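Local coordinates for protein fimbrin (Schizosaccharomyces pombe, PDB 1RT8) that binds and cross-links actin filaments, and takes part in cell polarity, cytokinesis, mating and spore formation, at residues V92-S95 and A96-M99; L123-Q126 and I127-G131; D155-L158 and R159-P162; T291-L294 and N295-V299. One frame throughout, in Å; residues are numbered along the deposited sequence.

Contact 1 of 4, residues V92-S95 and A96-M99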
loop_
_atom_site.group_PDB
_atom_site.type_symbol
_atom_site.label_atom_id
_atom_site.label_comp_id
_atom_site.label_asym_id
_atom_site.label_seq_id
_atom_site.Cartn_x
_atom_site.Cartn_y
_atom_site.Cartn_z
ATOM N N VAL A 92 0.349 9.522 -9.229
ATOM C CA VAL A 92 -0.778 8.841 -8.588
ATOM C C VAL A 92 -0.598 7.325 -8.660
ATOM O O VAL A 92 -0.566 6.640 -7.634
ATOM C CB VAL A 92 -2.117 9.214 -9.283
ATOM C CG1 VAL A 92 -3.215 8.229 -8.896
ATOM C CG2 VAL A 92 -2.524 10.633 -8.890
ATOM N N ILE A 93 -0.465 6.813 -9.882
ATOM C CA ILE A 93 -0.326 5.379 -10.119
ATOM C C ILE A 93 0.837 4.731 -9.376
ATOM O O ILE A 93 0.662 3.725 -8.702
ATOM C CB ILE A 93 -0.152 5.080 -11.630
ATOM C CG1 ILE A 93 -1.453 5.377 -12.386
ATOM C CG2 ILE A 93 0.299 3.623 -11.829
ATOM C CD1 ILE A 93 -2.618 4.533 -11.968
ATOM N N ASN A 94 2.026 5.299 -9.508
ATOM C CA ASN A 94 3.199 4.728 -8.868
ATOM C C ASN A 94 3.253 4.876 -7.361
ATOM O O ASN A 94 3.927 4.094 -6.682
ATOM C CB ASN A 94 4.450 5.282 -9.533
ATOM C CG ASN A 94 4.538 4.852 -10.982
ATOM O OD1 ASN A 94 4.333 3.679 -11.286
ATOM N ND2 ASN A 94 4.821 5.786 -11.878
ATOM N N SER A 95 2.541 5.864 -6.830
ATOM C CA SER A 95 2.496 6.031 -5.384
ATOM C C SER A 95 1.568 4.931 -4.865
ATOM O O SER A 95 1.881 4.229 -3.901
ATOM C CB SER A 95 1.925 7.408 -5.003
ATOM O OG SER A 95 2.808 8.453 -5.352
ATOM N N ALA A 96 0.419 4.792 -5.518
ATOM C CA ALA A 96 -0.574 3.790 -5.130
ATOM C C ALA A 96 0.048 2.400 -5.062
ATOM O O ALA A 96 -0.245 1.632 -4.154
ATOM C CB ALA A 96 -1.742 3.799 -6.116
ATOM N N LYS A 97 0.914 2.086 -6.018
ATOM C CA LYS A 97 1.577 0.787 -6.054
ATOM C C LYS A 97 2.472 0.521 -4.853
ATOM O O LYS A 97 2.711 -0.636 -4.518
ATOM C CB LYS A 97 2.438 0.643 -7.314
ATOM C CG LYS A 97 1.678 0.381 -8.587
ATOM C CD LYS A 97 2.646 0.103 -9.730
ATOM C CE LYS A 97 1.896 -0.369 -10.971
ATOM N NZ LYS A 97 2.817 -0.604 -12.120
ATOM N N ALA A 98 2.963 1.582 -4.211
ATOM C CA ALA A 98 3.872 1.433 -3.072
ATOM C C ALA A 98 3.277 1.659 -1.687
ATOM O O ALA A 98 3.991 1.606 -0.689
ATOM C CB ALA A 98 5.065 2.352 -3.253
ATOM N N MET A 99 1.981 1.911 -1.618
ATOM C CA MET A 99 1.342 2.154 -0.335
ATOM C C MET A 99 1.087 0.879 0.451
ATOM O O MET A 99 1.048 0.895 1.682
ATOM C CB MET A 99 0.031 2.902 -0.555
ATOM C CG MET A 99 0.251 4.299 -1.095
ATOM S SD MET A 99 -1.227 5.008 -1.770
ATOM C CE MET A 99 -2.161 5.319 -0.269
HETATM O O HOH W 1 3.994 1.957 -13.347
#

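Contact 2 of 4, residues L123-Q126 and I127-G131. With SO4 (sulfate ion), chain C.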
loop_
_atom_site.group_PDB
_atom_site.type_symbol
_atom_site.label_atom_id
_atom_site.label_comp_id
_atom_site.label_asym_id
_atom_site.label_seq_id
_atom_site.Cartn_x
_atom_site.Cartn_y
_atom_site.Cartn_z
ATOM N N LEU A 123 -9.852 2.218 -7.932
ATOM C CA LEU A 123 -8.662 2.786 -7.315
ATOM C C LEU A 123 -9.044 3.681 -6.127
ATOM O O LEU A 123 -8.336 3.742 -5.114
ATOM C CB LEU A 123 -7.885 3.584 -8.358
ATOM C CG LEU A 123 -6.654 4.365 -7.903
ATOM C CD1 LEU A 123 -5.659 3.452 -7.208
ATOM C CD2 LEU A 123 -6.023 5.013 -9.120
ATOM N N VAL A 124 -10.173 4.369 -6.249
ATOM C CA VAL A 124 -10.640 5.232 -5.169
ATOM C C VAL A 124 -10.890 4.401 -3.917
ATOM O O VAL A 124 -10.459 4.764 -2.814
ATOM C CB VAL A 124 -11.945 5.975 -5.572
ATOM C CG1 VAL A 124 -12.704 6.448 -4.323
ATOM C CG2 VAL A 124 -11.588 7.177 -6.432
ATOM N N TRP A 125 -11.579 3.278 -4.088
ATOM C CA TRP A 125 -11.876 2.404 -2.963
ATOM C C TRP A 125 -10.590 1.854 -2.343
ATOM O O TRP A 125 -10.451 1.834 -1.111
ATOM C CB TRP A 125 -12.797 1.252 -3.404
ATOM C CG TRP A 125 -12.871 0.140 -2.402
ATOM C CD1 TRP A 125 -12.527 -1.161 -2.604
ATOM C CD2 TRP A 125 -13.242 0.247 -1.018
ATOM N NE1 TRP A 125 -12.653 -1.875 -1.434
ATOM C CE2 TRP A 125 -13.089 -1.033 -0.444
ATOM C CE3 TRP A 125 -13.681 1.301 -0.209
ATOM C CZ2 TRP A 125 -13.360 -1.289 0.903
ATOM C CZ3 TRP A 125 -13.952 1.046 1.136
ATOM C CH2 TRP A 125 -13.788 -0.240 1.674
ATOM N N GLN A 126 -9.639 1.430 -3.175
ATOM C CA GLN A 126 -8.397 0.897 -2.625
ATOM C C GLN A 126 -7.696 1.954 -1.780
ATOM O O GLN A 126 -7.174 1.649 -0.699
ATOM C CB GLN A 126 -7.458 0.412 -3.738
ATOM C CG GLN A 126 -7.939 -0.839 -4.486
ATOM C CD GLN A 126 -8.118 -2.052 -3.572
ATOM O OE1 GLN A 126 -7.251 -2.365 -2.748
ATOM N NE2 GLN A 126 -9.245 -2.744 -3.723
ATOM N N ILE A 127 -7.685 3.197 -2.267
ATOM C CA ILE A 127 -7.048 4.286 -1.520
ATOM C C ILE A 127 -7.784 4.543 -0.196
ATOM O O ILE A 127 -7.144 4.658 0.854
ATOM C CB ILE A 127 -6.987 5.593 -2.356
ATOM C CG1 ILE A 127 -6.118 5.363 -3.601
ATOM C CG2 ILE A 127 -6.375 6.727 -1.537
ATOM C CD1 ILE A 127 -6.001 6.572 -4.518
ATOM N N ILE A 128 -9.115 4.611 -0.246
ATOM C CA ILE A 128 -9.931 4.844 0.948
ATOM C C ILE A 128 -9.753 3.719 1.957
ATOM O O ILE A 128 -9.631 3.964 3.161
ATOM C CB ILE A 128 -11.435 4.942 0.613
ATOM C CG1 ILE A 128 -11.731 6.250 -0.128
ATOM C CG2 ILE A 128 -12.266 4.876 1.902
ATOM C CD1 ILE A 128 -13.183 6.398 -0.525
ATOM N N ARG A 129 -9.754 2.485 1.459
ATOM C CA ARG A 129 -9.586 1.309 2.305
ATOM C C ARG A 129 -8.233 1.315 3.000
ATOM O O ARG A 129 -8.145 1.001 4.181
ATOM C CB ARG A 129 -9.743 0.036 1.469
ATOM C CG ARG A 129 -9.353 -1.257 2.179
ATOM C CD ARG A 129 -9.739 -2.471 1.334
ATOM N NE ARG A 129 -9.329 -3.736 1.932
ATOM C CZ ARG A 129 -8.068 -4.147 2.021
ATOM N NH1 ARG A 129 -7.085 -3.389 1.549
ATOM N NH2 ARG A 129 -7.788 -5.320 2.573
ATOM N N ARG A 130 -7.182 1.674 2.268
ATOM C CA ARG A 130 -5.845 1.716 2.837
ATOM C C ARG A 130 -5.739 2.721 3.987
ATOM O O ARG A 130 -4.947 2.534 4.906
ATOM C CB ARG A 130 -4.818 2.061 1.748
ATOM C CG ARG A 130 -3.391 2.324 2.265
ATOM C CD ARG A 130 -2.814 1.112 2.985
ATOM N NE ARG A 130 -1.490 1.378 3.551
ATOM C CZ ARG A 130 -1.257 2.185 4.587
ATOM N NH1 ARG A 130 -2.257 2.817 5.192
ATOM N NH2 ARG A 130 -0.013 2.370 5.013
ATOM N N GLY A 131 -6.550 3.773 3.946
ATOM C CA GLY A 131 -6.494 4.783 4.990
ATOM C C GLY A 131 -7.394 4.578 6.200
ATOM O O GLY A 131 -7.177 5.194 7.242
HETATM S S SO4 C . -4.278 -6.742 1.623
HETATM O O1 SO4 C . -5.344 -5.765 0.893
HETATM O O2 SO4 C . -3.958 -6.067 2.866
HETATM O O3 SO4 C . -4.800 -7.927 1.799
HETATM O O4 SO4 C . -3.139 -6.686 0.744
#

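Contact 3 of 4, residues D155-L158 and R159-P162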
loop_
_atom_site.group_PDB
_atom_site.type_symbol
_atom_site.label_atom_id
_atom_site.label_comp_id
_atom_site.label_asym_id
_atom_site.label_seq_id
_atom_site.Cartn_x
_atom_site.Cartn_y
_atom_site.Cartn_z
ATOM N N ASP A 155 2.803 -6.904 16.937
ATOM C CA ASP A 155 3.452 -6.279 15.790
ATOM C C ASP A 155 2.981 -6.909 14.481
ATOM O O ASP A 155 2.900 -6.236 13.450
ATOM C CB ASP A 155 4.976 -6.395 15.921
ATOM C CG ASP A 155 5.713 -5.766 14.750
ATOM O OD1 ASP A 155 6.009 -6.491 13.775
ATOM O OD2 ASP A 155 5.984 -4.542 14.803
ATOM N N GLN A 156 2.665 -8.197 14.535
ATOM C CA GLN A 156 2.186 -8.922 13.364
ATOM C C GLN A 156 0.721 -8.570 13.139
ATOM O O GLN A 156 0.284 -8.349 12.010
ATOM C CB GLN A 156 2.324 -10.428 13.594
ATOM C CG GLN A 156 3.694 -10.845 14.099
ATOM C CD GLN A 156 3.762 -12.314 14.455
ATOM O OE1 GLN A 156 2.905 -12.833 15.174
ATOM N NE2 GLN A 156 4.790 -12.994 13.964
ATOM N N PHE A 157 -0.030 -8.517 14.234
ATOM C CA PHE A 157 -1.449 -8.196 14.184
ATOM C C PHE A 157 -1.686 -6.853 13.488
ATOM O O PHE A 157 -2.559 -6.736 12.628
ATOM C CB PHE A 157 -2.017 -8.143 15.602
ATOM C CG PHE A 157 -3.497 -7.898 15.651
ATOM C CD1 PHE A 157 -4.391 -8.878 15.233
ATOM C CD2 PHE A 157 -4.002 -6.682 16.102
ATOM C CE1 PHE A 157 -5.765 -8.652 15.261
ATOM C CE2 PHE A 157 -5.378 -6.446 16.134
ATOM C CZ PHE A 157 -6.261 -7.435 15.712
ATOM N N LEU A 158 -0.892 -5.849 13.855
ATOM C CA LEU A 158 -1.024 -4.512 13.287
ATOM C C LEU A 158 -0.591 -4.368 11.834
ATOM O O LEU A 158 -0.673 -3.278 11.270
ATOM C CB LEU A 158 -0.276 -3.492 14.155
ATOM C CG LEU A 158 -0.905 -3.203 15.520
ATOM C CD1 LEU A 158 -0.080 -2.158 16.256
ATOM C CD2 LEU A 158 -2.339 -2.726 15.339
ATOM N N ARG A 159 -0.128 -5.457 11.226
ATOM C CA ARG A 159 0.271 -5.418 9.823
ATOM C C ARG A 159 -0.705 -6.213 8.970
ATOM O O ARG A 159 -0.524 -6.351 7.763
ATOM C CB ARG A 159 1.699 -5.937 9.645
ATOM C CG ARG A 159 2.727 -4.914 10.085
ATOM C CD ARG A 159 4.142 -5.392 9.893
ATOM N NE ARG A 159 4.438 -6.568 10.699
ATOM C CZ ARG A 159 5.670 -6.996 10.953
ATOM N NH1 ARG A 159 6.710 -6.334 10.461
ATOM N NH2 ARG A 159 5.860 -8.082 11.694
ATOM N N LEU A 160 -1.748 -6.728 9.614
ATOM C CA LEU A 160 -2.776 -7.493 8.928
ATOM C C LEU A 160 -3.663 -6.522 8.162
ATOM O O LEU A 160 -3.658 -5.321 8.433
ATOM C CB LEU A 160 -3.627 -8.257 9.939
ATOM C CG LEU A 160 -2.946 -9.348 10.757
ATOM C CD1 LEU A 160 -3.927 -9.879 11.790
ATOM C CD2 LEU A 160 -2.481 -10.460 9.831
ATOM N N PRO A 161 -4.432 -7.024 7.185
ATOM C CA PRO A 161 -5.298 -6.100 6.446
ATOM C C PRO A 161 -6.444 -5.653 7.360
ATOM O O PRO A 161 -6.734 -6.313 8.357
ATOM C CB PRO A 161 -5.766 -6.940 5.262
ATOM C CG PRO A 161 -5.786 -8.343 5.829
ATOM C CD PRO A 161 -4.513 -8.392 6.642
ATOM N N PRO A 162 -7.096 -4.521 7.035
ATOM C CA PRO A 162 -8.214 -3.962 7.811
ATOM C C PRO A 162 -9.240 -5.000 8.285
ATOM O O PRO A 162 -9.549 -5.084 9.478
ATOM C CB PRO A 162 -8.832 -2.953 6.846
ATOM C CG PRO A 162 -7.644 -2.461 6.085
ATOM C CD PRO A 162 -6.866 -3.730 5.810
#

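Contact 4 of 4, residues T291-L294 and N295-V299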
loop_
_atom_site.group_PDB
_atom_site.type_symbol
_atom_site.label_atom_id
_atom_site.label_comp_id
_atom_site.label_asym_id
_atom_site.label_seq_id
_atom_site.Cartn_x
_atom_site.Cartn_y
_atom_site.Cartn_z
ATOM N N THR A 291 8.602 -6.986 1.104
ATOM C CA THR A 291 7.215 -7.427 1.201
ATOM C C THR A 291 6.391 -6.717 0.134
ATOM O O THR A 291 5.598 -7.344 -0.556
ATOM C CB THR A 291 6.597 -7.107 2.585
ATOM O OG1 THR A 291 7.157 -7.983 3.569
ATOM C CG2 THR A 291 5.076 -7.291 2.556
ATOM N N LEU A 292 6.584 -5.409 0.006
ATOM C CA LEU A 292 5.854 -4.642 -0.995
ATOM C C LEU A 292 6.238 -5.157 -2.376
ATOM O O LEU A 292 5.379 -5.378 -3.226
ATOM C CB LEU A 292 6.198 -3.153 -0.886
ATOM C CG LEU A 292 5.668 -2.382 0.331
ATOM C CD1 LEU A 292 6.414 -1.062 0.465
ATOM C CD2 LEU A 292 4.164 -2.138 0.172
ATOM N N TRP A 293 7.530 -5.370 -2.596
ATOM C CA TRP A 293 7.991 -5.853 -3.893
ATOM C C TRP A 293 7.386 -7.213 -4.258
ATOM O O TRP A 293 6.742 -7.358 -5.299
ATOM C CB TRP A 293 9.518 -5.941 -3.919
ATOM C CG TRP A 293 10.034 -6.486 -5.214
ATOM C CD1 TRP A 293 9.909 -5.916 -6.445
ATOM C CD2 TRP A 293 10.714 -7.731 -5.414
ATOM N NE1 TRP A 293 10.465 -6.730 -7.405
ATOM C CE2 TRP A 293 10.968 -7.852 -6.799
ATOM C CE3 TRP A 293 11.131 -8.758 -4.558
ATOM C CZ2 TRP A 293 11.620 -8.956 -7.351
ATOM C CZ3 TRP A 293 11.782 -9.863 -5.107
ATOM C CH2 TRP A 293 12.018 -9.952 -6.492
ATOM N N LEU A 294 7.594 -8.215 -3.412
ATOM C CA LEU A 294 7.042 -9.537 -3.693
ATOM C C LEU A 294 5.522 -9.480 -3.890
ATOM O O LEU A 294 4.994 -10.127 -4.789
ATOM C CB LEU A 294 7.387 -10.514 -2.561
ATOM C CG LEU A 294 8.842 -10.992 -2.527
ATOM C CD1 LEU A 294 9.135 -11.682 -1.193
ATOM C CD2 LEU A 294 9.099 -11.939 -3.691
ATOM N N ASN A 295 4.819 -8.707 -3.060
ATOM C CA ASN A 295 3.366 -8.618 -3.195
ATOM C C ASN A 295 3.007 -7.981 -4.526
ATOM O O ASN A 295 1.949 -8.267 -5.083
ATOM C CB ASN A 295 2.726 -7.803 -2.056
ATOM C CG ASN A 295 2.559 -8.610 -0.770
ATOM O OD1 ASN A 295 2.598 -9.838 -0.785
ATOM N ND2 ASN A 295 2.352 -7.915 0.343
ATOM N N SER A 296 3.897 -7.132 -5.038
ATOM C CA SER A 296 3.662 -6.464 -6.313
ATOM C C SER A 296 3.683 -7.478 -7.449
ATOM O O SER A 296 3.169 -7.214 -8.538
ATOM C CB SER A 296 4.718 -5.370 -6.565
ATOM O OG SER A 296 5.899 -5.898 -7.150
ATOM N N LEU A 297 4.280 -8.636 -7.197
ATOM C CA LEU A 297 4.368 -9.692 -8.199
ATOM C C LEU A 297 3.112 -10.549 -8.127
ATOM O O LEU A 297 2.979 -11.551 -8.846
ATOM C CB LEU A 297 5.579 -10.567 -7.920
ATOM C CG LEU A 297 6.931 -9.871 -7.928
ATOM C CD1 LEU A 297 8.022 -10.886 -7.611
ATOM C CD2 LEU A 297 7.158 -9.243 -9.290
ATOM N N ASP A 298 2.214 -10.165 -7.225
ATOM C CA ASP A 298 0.939 -10.840 -7.005
ATOM C C ASP A 298 0.981 -12.270 -6.443
ATOM O O ASP A 298 0.204 -13.106 -6.885
ATOM C CB ASP A 298 0.099 -10.837 -8.289
ATOM C CG ASP A 298 -1.409 -10.842 -8.005
ATOM O OD1 ASP A 298 -1.817 -11.308 -6.930
ATOM O OD2 ASP A 298 -2.183 -10.367 -8.867
ATOM N N VAL A 299 1.860 -12.555 -5.473
ATOM C CA VAL A 299 1.928 -13.900 -4.875
ATOM C C VAL A 299 0.631 -14.100 -4.113
ATOM O O VAL A 299 0.184 -13.178 -3.456
ATOM C CB VAL A 299 3.149 -14.057 -3.958
ATOM C CG1 VAL A 299 4.390 -13.918 -4.775
ATOM C CG2 VAL A 299 3.141 -13.013 -2.837
#

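Contact 1 of 4, residues V92-S95 and A96-M99
Ala-96 N bonds back to Val-92 O at 3.0 Å, as in a regular alpha-helix. Further along the spacing shortens: Ala-98 N bonds to Ser-95 O, three residues back, at 2.9 Å. The Met-99 side chain packs against the same oxygen. Its CG is anti to its carbonyl carbon (chi1 -66°) and rests 3.2 Å from Ser-95 O, while SD lies beside that oxygen at 3.8 Å. On another side of the helix, Lys-97 stretches out its chain past Asn-94. A water bridges the amide oxygen and the ammonium group: it donates to Asn-94 OD1 at 2.7 Å and accepts from Lys-97 NZ at 3.1 Å. Asn-94 ND2 is held by Arg-482 O, so both ends of this amide are engaged. Ser-95 OG bonds to Val-91 O within the same helix. With Met-99 cut back to an alanine, CG and SD no longer lie against Ser-95 O, and a gap would probably open beside Ile-58. The turn lies in helix 82-99 of the first calponin-homology domain. Val-92 and Met-99 face helix 52-61, Val-92 and Ile-93 touch Ile-112 of helix 109-113, and Ser-95 and Ala-98 meet helix 467-483 through Arg-482.

Contact 2 of 4, residues L123-Q126 and I127-G131
Trp-125 and Arg-129 meet one turn apart on helix 117-131, the last helix of the first calponin-homology domain. The arginine lays its aliphatic part across the indole. Its CB sits over one face, 3.9 Å from the centroid of the six-membered ring and 12° off the normal, a CH-pi contact. CD follows, 3.8 Å from Trp-125 CZ2. The chain is extended from CG to NE, with CG anti to the backbone N (chi1 170°), and this carries the guanidinium past the ring, its plane turned 67° from the indole. There NH1 and NH2 both make weak bonds of 3.0 Å to sulfate O1. NH2 also forms a salt bridge with Glu-163. Trp-125 has a cation-pi partner in Lys-249, so the pair links the first domain to residues of the second. Replacing Trp-125 by an alanine would probably leave Lys-249 without its aromatic partner, and the arginine chain from CB to CD without the face it lies on.

Calponin-homology domains are built of packed helices, and the inward side of this one is apolar. Val-124 and Ile-128 lie side by side, CG1 to CD1 at 3.8 Å, against Phe-17 of helix 11-25. Ile-127 CD1 meets Leu-123 CG at 4.1 Å and faces helix 52-61. The backbone is regular here, and Arg-129 N bonds to Trp-125 O at 2.7 Å.

Contact 3 of 4, residues D155-L158 and R159-P162
Asp-155 sets its CG anti to the backbone N (chi1 180°), and Arg-159 bends at chi3 (-63°); together these torsions fold the guanidinium back beside the carboxylate. Asp-155 OD1 lies over one face of the arginine group, and the two planes are 75° apart. As modelled, the pair is a salt bridge by charge alone, with no N-H pointing at the oxygen. Its length, 2.6 Å from Asp-155 OD1 to Arg-159 NH2, is doubtful, because OD1 sits too close to its neighbour. At the guanidinium's edge lies Gln-156 CA.

The backbone turns sharply here. Arg-159 N bonds to Gln-156 O at 3.0 Å. Leu-160 N then bonds to Phe-157 O at 3.1 Å, closing a type I beta turn from Phe-157 to Leu-160. Phe-157 and Leu-160 cross at about a right angle, with Phe-157 CD1 and Leu-160 CD1 3.6 Å apart. Both rest on Ile-165 and Arg-168 of helix 162-176. The turn, continued by Pro-161, leads from helix 154-157 into helix 162-176, the first helix of the second calponin-homology domain. Arg-159 O also bonds to His-304 ND1, in the third.

The charged pair lies at the surface. As modelled it offers attraction without a directed bond. Arg-159 NH1 has a second partner in Glu-284 OE1, a long and weak ion pair, so the arginine's charge is probably shared between two carboxylates.

Contact 4 of 4, residues T291-L294 and N295-V299
Helix 282-296 ends here: its last full i-to-i+4 bonds run from Asn-295 N to Thr-291 O, 3.0 Å, and from Ser-296 N to Leu-292 O, 2.9 Å. Beyond them the bonds reach back three residues. Leu-297 N bonds to Leu-294 O at 2.9 Å and has only a weak bond to Trp-293 O. Asp-298 N bonds to Asn-295 O, and Asp-298 itself leaves the helix with positive phi (66°).

Trp-293 O gains a side-chain partner. Ser-296 OG, placed between its backbone N and carbonyl carbon (chi1 85°), turns back on the helix and donates to Trp-293 O. The modelled length, 2.5 Å from Ser-296 OG to Trp-293 O, is unusually short and therefore doubtful, though the hydroxyl lies in the carbonyl plane on a lone pair. Ser-296 N adds a weak bond to the same oxygen.

This is the C-terminal end of a helix in the third calponin-homology domain, within the second actin-binding region. The indole of Trp-293 is buried against helix 379-397, where Val-386, Met-389, Met-390 and Asn-393 touch it. Leu-297 comes in across the ring: CD1 stands over one face, 4.2 Å from the centroid of the six-membered ring and 16° off the normal, a CH-pi contact. The same methyl meets Leu-294 CD2 at 4.2 Å.

On another side Thr-291 and Asn-295 run alongside each other, Thr-291 CG2 lying 3.6 Å from Asn-295 ND2. Asn-295 OD1 accepts from Ile-303 N, tying the helix to the loop beyond. Val-299 CG1 folds back to within 3.8 Å of Leu-294 O, beside Ile-315 and Gln-318.

How the contacts relate
Contacts 1 and 2 lie on two helices of one calponin-homology domain, with centres about 11 Å apart. They meet through a probable hydrogen bond from Arg-130 NE to Met-99 O, 3.2 Å, and by packing of Ala-96 CB on Leu-123 CD1 at 4.1 Å. Contact 1 also touches contact 4, Ala-98 O to Leu-292 CD1 at 3.8 Å, so the two actin-binding regions meet there. Arg-129 NH2 of contact 2 packs on Pro-162 CD of contact 3 at 3.7 Å. Contacts 2 and 4 do not touch, but the sulfate bound weakly by contact 2 is about 6 Å from the Asn-295 side chain. It probably comes from the crystallisation liquor.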